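Local coordinates for protein response regulator aspartate phosphatase H (Bacillus subtilis, PDB 3Q15) that dephosphorylates the sporulation response regulator Spo0F and also acts on ComA, so controlling both sporulation and competence, at residues H332-F346 / A355-I369. Sequence-based numbering, arbitrary orientation.
Sequences HAYIEACARSAAAVF and AAAFYRKVLKAQEDI
Gln366 and Glu336 make the polar link between the two helices: NE2 of Gln366 donates to OE1 of Glu336 at 2.8 Å; OE1 lies in the amide plane of Gln366, while NE2 meets it from above the carboxylate plane. The same oxygen accepts from Arg340 NH2, one turn further along helix 332-346, at 3.0 Å and on its anti side, so two donors grip OE1 in a salt bridge and a hydrogen bond. With CG anti to the backbone N (chi1 178°) and the chain extended beyond it, Glu336 reaches across as a knob among Val362, Ala365, Gln366 and Ile369. Cut back to an alanine, this position would probably leave the Arg340 guanidinium without its carboxylate and Gln366 NE2 without this acceptor, and open a gap between Val362 and Ile369.

Three CH-pi contacts mark the seam. Asp368 CB sits 3.5 Å from the centroid of the His332 ring, almost on its normal; Ala342 CB covers the middle of the Phe358 ring in the same way, while Ala343 CB lies over a face of the Tyr359 ring, offset toward its rim. Phe358 is the second knob, and its CE1 meets Phe346 CE2 at 3.3 Å, rim to rim, the planes only 12° apart.

Small residues bring the backbones close: Ala339 CB touches Val362 CG2 at 3.5 Å, and the CA atoms of Ala343 and Ala355 are 4.3 Å apart. The axes approach to 8.0 Å and run nearly antiparallel, at 162°, the helical hairpin of a predicted TPR repeat. Phe358 and Ile335 continue onto helix 316-328, Cys338 and Val345 onto helix 299-310, while Tyr359 OH is hydrogen-bonded to OE1 of Glu347 in the same chain, and its ring meets Tyr359 of the second subunit.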
ATOM      1  N   HIS A 332     -20.508  11.687  -5.688  1.00 43.26           N
ATOM      2  CA  HIS A 332     -19.669  12.859  -5.902  1.00 44.50           C
ATOM      3  C   HIS A 332     -18.809  12.763  -7.160  1.00 45.83           C
ATOM      4  O   HIS A 332     -18.457  13.784  -7.757  1.00 46.30           O
ATOM      5  CB  HIS A 332     -18.818  13.141  -4.663  1.00 44.73           C
ATOM      6  CG  HIS A 332     -19.629  13.364  -3.424  1.00 49.79           C
ATOM      7  ND1 HIS A 332     -20.562  14.370  -3.318  1.00 51.53           N
ATOM      8  CD2 HIS A 332     -19.654  12.698  -2.243  1.00 50.35           C
ATOM      9  CE1 HIS A 332     -21.125  14.322  -2.123  1.00 52.27           C
ATOM     10  NE2 HIS A 332     -20.591  13.318  -1.453  1.00 51.17           N
ATOM     11  N   ALA A 333     -18.481  11.538  -7.559  1.00 41.49           N
ATOM     12  CA  ALA A 333     -17.753  11.311  -8.802  1.00 41.83           C
ATOM     13  C   ALA A 333     -18.560  11.801  -9.998  1.00 40.31           C
ATOM     14  O   ALA A 333     -18.006  12.393 -10.922  1.00 43.11           O
ATOM     15  CB  ALA A 333     -17.406   9.832  -8.965  1.00 42.04           C
ATOM     16  N   TYR A 334     -19.868  11.550  -9.974  1.00 39.38           N
ATOM     17  CA  TYR A 334     -20.751  11.973 -11.055  1.00 42.12           C
ATOM     18  C   TYR A 334     -20.902  13.487 -11.056  1.00 47.99           C
ATOM     19  O   TYR A 334     -20.947  14.115 -12.110  1.00 52.00           O
ATOM     20  CB  TYR A 334     -22.127  11.313 -10.930  1.00 43.54           C
ATOM     21  CG  TYR A 334     -22.133   9.828 -11.206  1.00 50.04           C
ATOM     22  CD1 TYR A 334     -20.982   9.167 -11.622  1.00 53.40           C
ATOM     23  CD2 TYR A 334     -23.295   9.085 -11.057  1.00 54.92           C
ATOM     24  CE1 TYR A 334     -20.989   7.804 -11.875  1.00 55.35           C
ATOM     25  CE2 TYR A 334     -23.313   7.725 -11.308  1.00 59.16           C
ATOM     26  CZ  TYR A 334     -22.159   7.090 -11.716  1.00 59.23           C
ATOM     27  OH  TYR A 334     -22.171   5.735 -11.966  1.00 64.61           O
ATOM     28  N   ILE A 335     -20.980  14.069  -9.865  1.00 49.68           N
ATOM     29  CA  ILE A 335     -21.089  15.514  -9.737  1.00 48.45           C
ATOM     30  C   ILE A 335     -19.864  16.183 -10.342  1.00 47.58           C
ATOM     31  O   ILE A 335     -19.990  17.113 -11.135  1.00 49.08           O
ATOM     32  CB  ILE A 335     -21.252  15.941  -8.270  1.00 47.33           C
ATOM     33  CG1 ILE A 335     -22.572  15.409  -7.716  1.00 49.18           C
ATOM     34  CG2 ILE A 335     -21.189  17.457  -8.134  1.00 46.55           C
ATOM     35  CD1 ILE A 335     -22.871  15.868  -6.310  1.00 51.24           C
ATOM     36  N   GLU A 336     -18.682  15.699  -9.976  1.00 45.55           N
ATOM     37  CA  GLU A 336     -17.441  16.264 -10.497  1.00 43.95           C
ATOM     38  C   GLU A 336     -17.377  16.229 -12.023  1.00 42.21           C
ATOM     39  O   GLU A 336     -17.036  17.226 -12.658  1.00 40.98           O
ATOM     40  CB  GLU A 336     -16.218  15.551  -9.919  1.00 40.88           C
ATOM     41  CG  GLU A 336     -14.913  16.084 -10.480  1.00 44.50           C
ATOM     42  CD  GLU A 336     -13.686  15.463  -9.847  1.00 47.42           C
ATOM     43  OE1 GLU A 336     -12.567  15.889 -10.203  1.00 50.07           O
ATOM     44  OE2 GLU A 336     -13.833  14.558  -9.000  1.00 48.99           O
ATOM     45  N   ALA A 337     -17.693  15.074 -12.600  1.00 38.93           N
ATOM     46  CA  ALA A 337     -17.616  14.889 -14.044  1.00 39.22           C
ATOM     47  C   ALA A 337     -18.632  15.757 -14.783  1.00 41.93           C
ATOM     48  O   ALA A 337     -18.285  16.456 -15.735  1.00 44.52           O
ATOM     49  CB  ALA A 337     -17.803  13.420 -14.400  1.00 40.93           C
ATOM     50  N   CYS A 338     -19.884  15.720 -14.335  1.00 42.80           N
ATOM     51  CA  CYS A 338     -20.928  16.544 -14.940  1.00 46.89           C
ATOM     52  C   CYS A 338     -20.636  18.033 -14.785  1.00 48.85           C
ATOM     53  O   CYS A 338     -20.818  18.812 -15.721  1.00 50.45           O
ATOM     54  CB  CYS A 338     -22.296  16.210 -14.346  1.00 44.32           C
ATOM     55  SG  CYS A 338     -22.901  14.567 -14.782  1.00 54.92           S
ATOM     56  N   ALA A 339     -20.179  18.426 -13.601  1.00 46.81           N
ATOM     57  CA  ALA A 339     -19.848  19.824 -13.344  1.00 46.51           C
ATOM     58  C   ALA A 339     -18.685  20.272 -14.221  1.00 46.11           C
ATOM     59  O   ALA A 339     -18.608  21.432 -14.626  1.00 46.83           O
ATOM     60  CB  ALA A 339     -19.517  20.032 -11.877  1.00 43.97           C
ATOM     61  N   ARG A 340     -17.777  19.348 -14.508  1.00 43.95           N
ATOM     62  CA  ARG A 340     -16.664  19.648 -15.392  1.00 42.81           C
ATOM     63  C   ARG A 340     -17.205  20.003 -16.768  1.00 44.97           C
ATOM     64  O   ARG A 340     -16.803  20.998 -17.372  1.00 46.69           O
ATOM     65  CB  ARG A 340     -15.708  18.457 -15.493  1.00 42.58           C
ATOM     66  CG  ARG A 340     -14.747  18.307 -14.315  1.00 47.68           C
ATOM     67  CD  ARG A 340     -13.852  17.087 -14.507  1.00 49.95           C
ATOM     68  NE  ARG A 340     -12.901  16.871 -13.416  1.00 46.76           N
ATOM     69  CZ  ARG A 340     -11.650  17.324 -13.416  1.00 46.69           C
ATOM     70  NH1 ARG A 340     -11.202  18.025 -14.447  1.00 44.17           N
ATOM     71  NH2 ARG A 340     -10.849  17.072 -12.389  1.00 44.02           N
ATOM     72  N   SER A 341     -18.129  19.185 -17.256  1.00 44.40           N
ATOM     73  CA  SER A 341     -18.729  19.406 -18.564  1.00 45.42           C
ATOM     74  C   SER A 341     -19.458  20.742 -18.607  1.00 48.53           C
ATOM     75  O   SER A 341     -19.218  21.554 -19.500  1.00 52.33           O
ATOM     76  CB  SER A 341     -19.680  18.266 -18.918  1.00 45.06           C
ATOM     77  OG  SER A 341     -19.010  17.018 -18.797  1.00 51.11           O
ATOM     78  N   ALA A 342     -20.339  20.967 -17.635  1.00 46.23           N
ATOM     79  CA  ALA A 342     -21.122  22.199 -17.585  1.00 48.47           C
ATOM     80  C   ALA A 342     -20.227  23.438 -17.623  1.00 48.74           C
ATOM     81  O   ALA A 342     -20.536  24.412 -18.304  1.00 52.31           O
ATOM     82  CB  ALA A 342     -22.020  22.214 -16.352  1.00 45.56           C
ATOM     83  N   ALA A 343     -19.117  23.394 -16.894  1.00 48.40           N
ATOM     84  CA  ALA A 343     -18.189  24.519 -16.857  1.00 46.52           C
ATOM     85  C   ALA A 343     -17.618  24.810 -18.240  1.00 50.77           C
ATOM     86  O   ALA A 343     -17.458  25.969 -18.620  1.00 54.49           O
ATOM     87  CB  ALA A 343     -17.071  24.259 -15.867  1.00 42.53           C
ATOM     88  N   ALA A 344     -17.307  23.755 -18.987  1.00 46.98           N
ATOM     89  CA  ALA A 344     -16.740  23.907 -20.322  1.00 48.20           C
ATOM     90  C   ALA A 344     -17.776  24.444 -21.306  1.00 52.77           C
ATOM     91  O   ALA A 344     -17.473  25.298 -22.145  1.00 54.32           O
ATOM     92  CB  ALA A 344     -16.173  22.582 -20.816  1.00 44.90           C
ATOM     93  N   VAL A 345     -19.001  23.942 -21.201  1.00 50.73           N
ATOM     94  CA  VAL A 345     -20.083  24.409 -22.058  1.00 50.70           C
ATOM     95  C   VAL A 345     -20.340  25.902 -21.857  1.00 52.96           C
ATOM     96  O   VAL A 345     -20.454  26.652 -22.825  1.00 52.76           O
ATOM     97  CB  VAL A 345     -21.384  23.616 -21.821  1.00 51.42           C
ATOM     98  CG1 VAL A 345     -22.545  24.239 -22.595  1.00 52.12           C
ATOM     99  CG2 VAL A 345     -21.195  22.157 -22.213  1.00 51.14           C
ATOM    100  N   PHE A 346     -20.425  26.340 -20.606  1.00 48.65           N
ATOM    101  CA  PHE A 346     -20.679  27.754 -20.340  1.00 55.16           C
ATOM    102  C   PHE A 346     -19.510  28.648 -20.757  1.00 58.18           C
ATOM    103  O   PHE A 346     -19.719  29.736 -21.296  1.00 61.34           O
ATOM    104  CB  PHE A 346     -21.067  27.992 -18.879  1.00 52.01           C
ATOM    105  CG  PHE A 346     -22.478  27.586 -18.557  1.00 54.30           C
ATOM    106  CD1 PHE A 346     -23.552  28.331 -19.018  1.00 58.27           C
ATOM    107  CD2 PHE A 346     -22.732  26.460 -17.789  1.00 55.43           C
ATOM    108  CE1 PHE A 346     -24.852  27.957 -18.721  1.00 59.53           C
ATOM    109  CE2 PHE A 346     -24.027  26.081 -17.487  1.00 55.98           C
ATOM    110  CZ  PHE A 346     -25.088  26.829 -17.952  1.00 57.92           C
ATOM    111  N   ALA A 355     -19.877  29.390 -15.347  1.00 52.43           N
ATOM    112  CA  ALA A 355     -18.703  28.532 -15.363  1.00 48.83           C
ATOM    113  C   ALA A 355     -18.076  28.439 -13.977  1.00 47.61           C
ATOM    114  O   ALA A 355     -17.891  27.347 -13.447  1.00 45.59           O
ATOM    115  CB  ALA A 355     -17.689  29.035 -16.371  1.00 45.64           C
ATOM    116  N   ALA A 356     -17.750  29.589 -13.397  1.00 47.22           N
ATOM    117  CA  ALA A 356     -17.143  29.633 -12.071  1.00 46.12           C
ATOM    118  C   ALA A 356     -17.973  28.851 -11.053  1.00 45.99           C
ATOM    119  O   ALA A 356     -17.427  28.121 -10.224  1.00 44.95           O
ATOM    120  CB  ALA A 356     -16.955  31.075 -11.617  1.00 46.12           C
ATOM    121  N   ALA A 357     -19.292  29.005 -11.121  1.00 47.23           N
ATOM    122  CA  ALA A 357     -20.186  28.276 -10.226  1.00 46.87           C
ATOM    123  C   ALA A 357     -19.970  26.763 -10.312  1.00 45.31           C
ATOM    124  O   ALA A 357     -19.923  26.074  -9.292  1.00 49.16           O
ATOM    125  CB  ALA A 357     -21.640  28.626 -10.519  1.00 45.71           C
ATOM    126  N   PHE A 358     -19.836  26.252 -11.531  1.00 43.48           N
ATOM    127  CA  PHE A 358     -19.634  24.822 -11.720  1.00 44.44           C
ATOM    128  C   PHE A 358     -18.233  24.385 -11.322  1.00 40.37           C
ATOM    129  O   PHE A 358     -18.054  23.291 -10.800  1.00 41.66           O
ATOM    130  CB  PHE A 358     -19.979  24.397 -13.148  1.00 48.80           C
ATOM    131  CG  PHE A 358     -21.454  24.333 -13.406  1.00 50.99           C
ATOM    132  CD1 PHE A 358     -22.099  25.358 -14.068  1.00 51.58           C
ATOM    133  CD2 PHE A 358     -22.200  23.259 -12.953  1.00 49.39           C
ATOM    134  CE1 PHE A 358     -23.460  25.305 -14.289  1.00 55.68           C
ATOM    135  CE2 PHE A 358     -23.561  23.200 -13.172  1.00 50.72           C
ATOM    136  CZ  PHE A 358     -24.191  24.225 -13.839  1.00 53.49           C
ATOM    137  N   TYR A 359     -17.246  25.244 -11.552  1.00 39.60           N
ATOM    138  CA  TYR A 359     -15.885  24.957 -11.114  1.00 42.42           C
ATOM    139  C   TYR A 359     -15.835  24.780  -9.594  1.00 43.89           C
ATOM    140  O   TYR A 359     -15.109  23.928  -9.085  1.00 42.98           O
ATOM    141  CB  TYR A 359     -14.925  26.069 -11.549  1.00 47.49           C
ATOM    142  CG  TYR A 359     -14.472  25.987 -12.994  1.00 48.08           C
ATOM    143  CD1 TYR A 359     -14.109  24.774 -13.556  1.00 49.45           C
ATOM    144  CD2 TYR A 359     -14.411  27.125 -13.791  1.00 49.33           C
ATOM    145  CE1 TYR A 359     -13.694  24.691 -14.867  1.00 49.19           C
ATOM    146  CE2 TYR A 359     -13.997  27.051 -15.111  1.00 51.11           C
ATOM    147  CZ  TYR A 359     -13.640  25.831 -15.641  1.00 52.31           C
ATOM    148  OH  TYR A 359     -13.226  25.746 -16.951  1.00 54.65           O
ATOM    149  N   ARG A 360     -16.611  25.583  -8.871  1.00 44.79           N
ATOM    150  CA  ARG A 360     -16.680  25.454  -7.418  1.00 45.85           C
ATOM    151  C   ARG A 360     -17.328  24.131  -7.007  1.00 43.45           C
ATOM    152  O   ARG A 360     -16.939  23.522  -6.009  1.00 42.43           O
ATOM    153  CB  ARG A 360     -17.430  26.634  -6.787  1.00 43.63           C
ATOM    154  CG  ARG A 360     -16.701  27.973  -6.878  1.00 45.83           C
ATOM    155  CD  ARG A 360     -17.303  29.034  -5.934  1.00 50.63           C
ATOM    156  NE  ARG A 360     -18.728  29.263  -6.166  1.00 49.17           N
ATOM    157  CZ  ARG A 360     -19.215  30.081  -7.097  1.00 50.78           C
ATOM    158  NH1 ARG A 360     -18.390  30.753  -7.886  1.00 49.84           N
ATOM    159  NH2 ARG A 360     -20.527  30.226  -7.243  1.00 51.23           N
ATOM    160  N   LYS A 361     -18.321  23.697  -7.775  1.00 42.13           N
ATOM    161  CA  LYS A 361     -18.966  22.414  -7.534  1.00 41.16           C
ATOM    162  C   LYS A 361     -17.975  21.281  -7.787  1.00 44.07           C
ATOM    163  O   LYS A 361     -18.002  20.248  -7.111  1.00 37.41           O
ATOM    164  CB  LYS A 361     -20.192  22.240  -8.432  1.00 42.31           C
ATOM    165  CG  LYS A 361     -21.276  23.294  -8.254  1.00 43.89           C
ATOM    166  CD  LYS A 361     -22.504  22.958  -9.089  1.00 44.80           C
ATOM    167  CE  LYS A 361     -23.434  24.156  -9.227  1.00 49.52           C
ATOM    168  NZ  LYS A 361     -23.917  24.654  -7.908  1.00 53.86           N
ATOM    169  N   VAL A 362     -17.103  21.483  -8.768  1.00 45.46           N
ATOM    170  CA  VAL A 362     -16.077  20.502  -9.096  1.00 40.45           C
ATOM    171  C   VAL A 362     -15.123  20.328  -7.928  1.00 38.59           C
ATOM    172  O   VAL A 362     -14.916  19.215  -7.450  1.00 38.81           O
ATOM    173  CB  VAL A 362     -15.256  20.920 -10.323  1.00 36.99           C
ATOM    174  CG1 VAL A 362     -14.083  19.962 -10.512  1.00 34.37           C
ATOM    175  CG2 VAL A 362     -16.137  20.964 -11.570  1.00 36.32           C
ATOM    176  N   LEU A 363     -14.541  21.435  -7.473  1.00 35.45           N
ATOM    177  CA  LEU A 363     -13.582  21.392  -6.372  1.00 43.39           C
ATOM    178  C   LEU A 363     -14.225  20.834  -5.101  1.00 44.03           C
ATOM    179  O   LEU A 363     -13.598  20.074  -4.359  1.00 47.81           O
ATOM    180  CB  LEU A 363     -12.978  22.778  -6.121  1.00 43.52           C
ATOM    181  CG  LEU A 363     -12.224  23.386  -7.312  1.00 43.02           C
ATOM    182  CD1 LEU A 363     -11.609  24.728  -6.941  1.00 42.60           C
ATOM    183  CD2 LEU A 363     -11.153  22.437  -7.830  1.00 35.33           C
ATOM    184  N   LYS A 364     -15.480  21.200  -4.866  1.00 41.01           N
ATOM    185  CA  LYS A 364     -16.227  20.680  -3.725  1.00 40.61           C
ATOM    186  C   LYS A 364     -16.382  19.161  -3.814  1.00 39.49           C
ATOM    187  O   LYS A 364     -16.083  18.441  -2.860  1.00 37.40           O
ATOM    188  CB  LYS A 364     -17.602  21.348  -3.628  1.00 45.39           C
ATOM    189  CG  LYS A 364     -18.441  20.883  -2.451  1.00 50.07           C
ATOM    190  CD  LYS A 364     -17.786  21.244  -1.131  1.00 56.49           C
ATOM    191  CE  LYS A 364     -18.557  20.665   0.047  1.00 59.59           C
ATOM    192  NZ  LYS A 364     -19.984  21.090   0.046  1.00 58.10           N
ATOM    193  N   ALA A 365     -16.846  18.680  -4.961  1.00 38.18           N
ATOM    194  CA  ALA A 365     -17.032  17.248  -5.161  1.00 39.55           C
ATOM    195  C   ALA A 365     -15.736  16.474  -4.910  1.00 38.55           C
ATOM    196  O   ALA A 365     -15.754  15.400  -4.315  1.00 33.09           O
ATOM    197  CB  ALA A 365     -17.561  16.969  -6.550  1.00 39.66           C
ATOM    198  N   GLN A 366     -14.614  17.027  -5.363  1.00 36.96           N
ATOM    199  CA  GLN A 366     -13.313  16.404  -5.150  1.00 33.37           C
ATOM    200  C   GLN A 366     -13.017  16.204  -3.667  1.00 36.69           C
ATOM    201  O   GLN A 366     -12.549  15.137  -3.250  1.00 36.79           O
ATOM    202  CB  GLN A 366     -12.201  17.241  -5.792  1.00 33.23           C
ATOM    203  CG  GLN A 366     -12.225  17.256  -7.315  1.00 36.42           C
ATOM    204  CD  GLN A 366     -11.123  18.118  -7.908  1.00 37.87           C
ATOM    205  OE1 GLN A 366     -10.545  18.969  -7.227  1.00 35.73           O
ATOM    206  NE2 GLN A 366     -10.824  17.896  -9.184  1.00 37.70           N
ATOM    207  N   GLU A 367     -13.277  17.236  -2.871  1.00 38.01           N
ATOM    208  CA  GLU A 367     -13.041  17.146  -1.437  1.00 41.19           C
ATOM    209  C   GLU A 367     -14.020  16.192  -0.754  1.00 36.95           C
ATOM    210  O   GLU A 367     -13.655  15.509   0.196  1.00 34.82           O
ATOM    211  CB  GLU A 367     -13.064  18.529  -0.774  1.00 47.29           C
ATOM    212  CG  GLU A 367     -11.846  19.376  -1.118  1.00 56.02           C
ATOM    213  CD  GLU A 367     -11.563  20.462  -0.095  1.00 62.91           C
ATOM    214  OE1 GLU A 367     -10.776  21.380  -0.417  1.00 63.01           O
ATOM    215  OE2 GLU A 367     -12.113  20.394   1.028  1.00 63.62           O
ATOM    216  N   ASP A 368     -15.257  16.147  -1.243  1.00 37.44           N
ATOM    217  CA  ASP A 368     -16.262  15.254  -0.680  1.00 37.30           C
ATOM    218  C   ASP A 368     -15.915  13.794  -0.951  1.00 37.64           C
ATOM    219  O   ASP A 368     -16.178  12.918  -0.125  1.00 38.79           O
ATOM    220  CB  ASP A 368     -17.654  15.584  -1.221  1.00 42.27           C
ATOM    221  CG  ASP A 368     -18.193  16.899  -0.682  1.00 46.81           C
ATOM    222  OD1 ASP A 368     -17.783  17.305   0.427  1.00 45.36           O
ATOM    223  OD2 ASP A 368     -19.031  17.524  -1.368  1.00 44.42           O
ATOM    224  N   ILE A 369     -15.310  13.537  -2.105  1.00 39.71           N
ATOM    225  CA  ILE A 369     -14.848  12.196  -2.433  1.00 37.68           C
ATOM    226  C   ILE A 369     -13.749  11.768  -1.467  1.00 37.35           C
ATOM    227  O   ILE A 369     -13.827  10.702  -0.852  1.00 38.26           O
ATOM    228  CB  ILE A 369     -14.325  12.123  -3.884  1.00 37.80           C
ATOM    229  CG1 ILE A 369     -15.467  12.372  -4.869  1.00 42.38           C
ATOM    230  CG2 ILE A 369     -13.681  10.766  -4.166  1.00 36.32           C
ATOM    231  CD1 ILE A 369     -15.038  12.313  -6.321  1.00 44.70           C
TER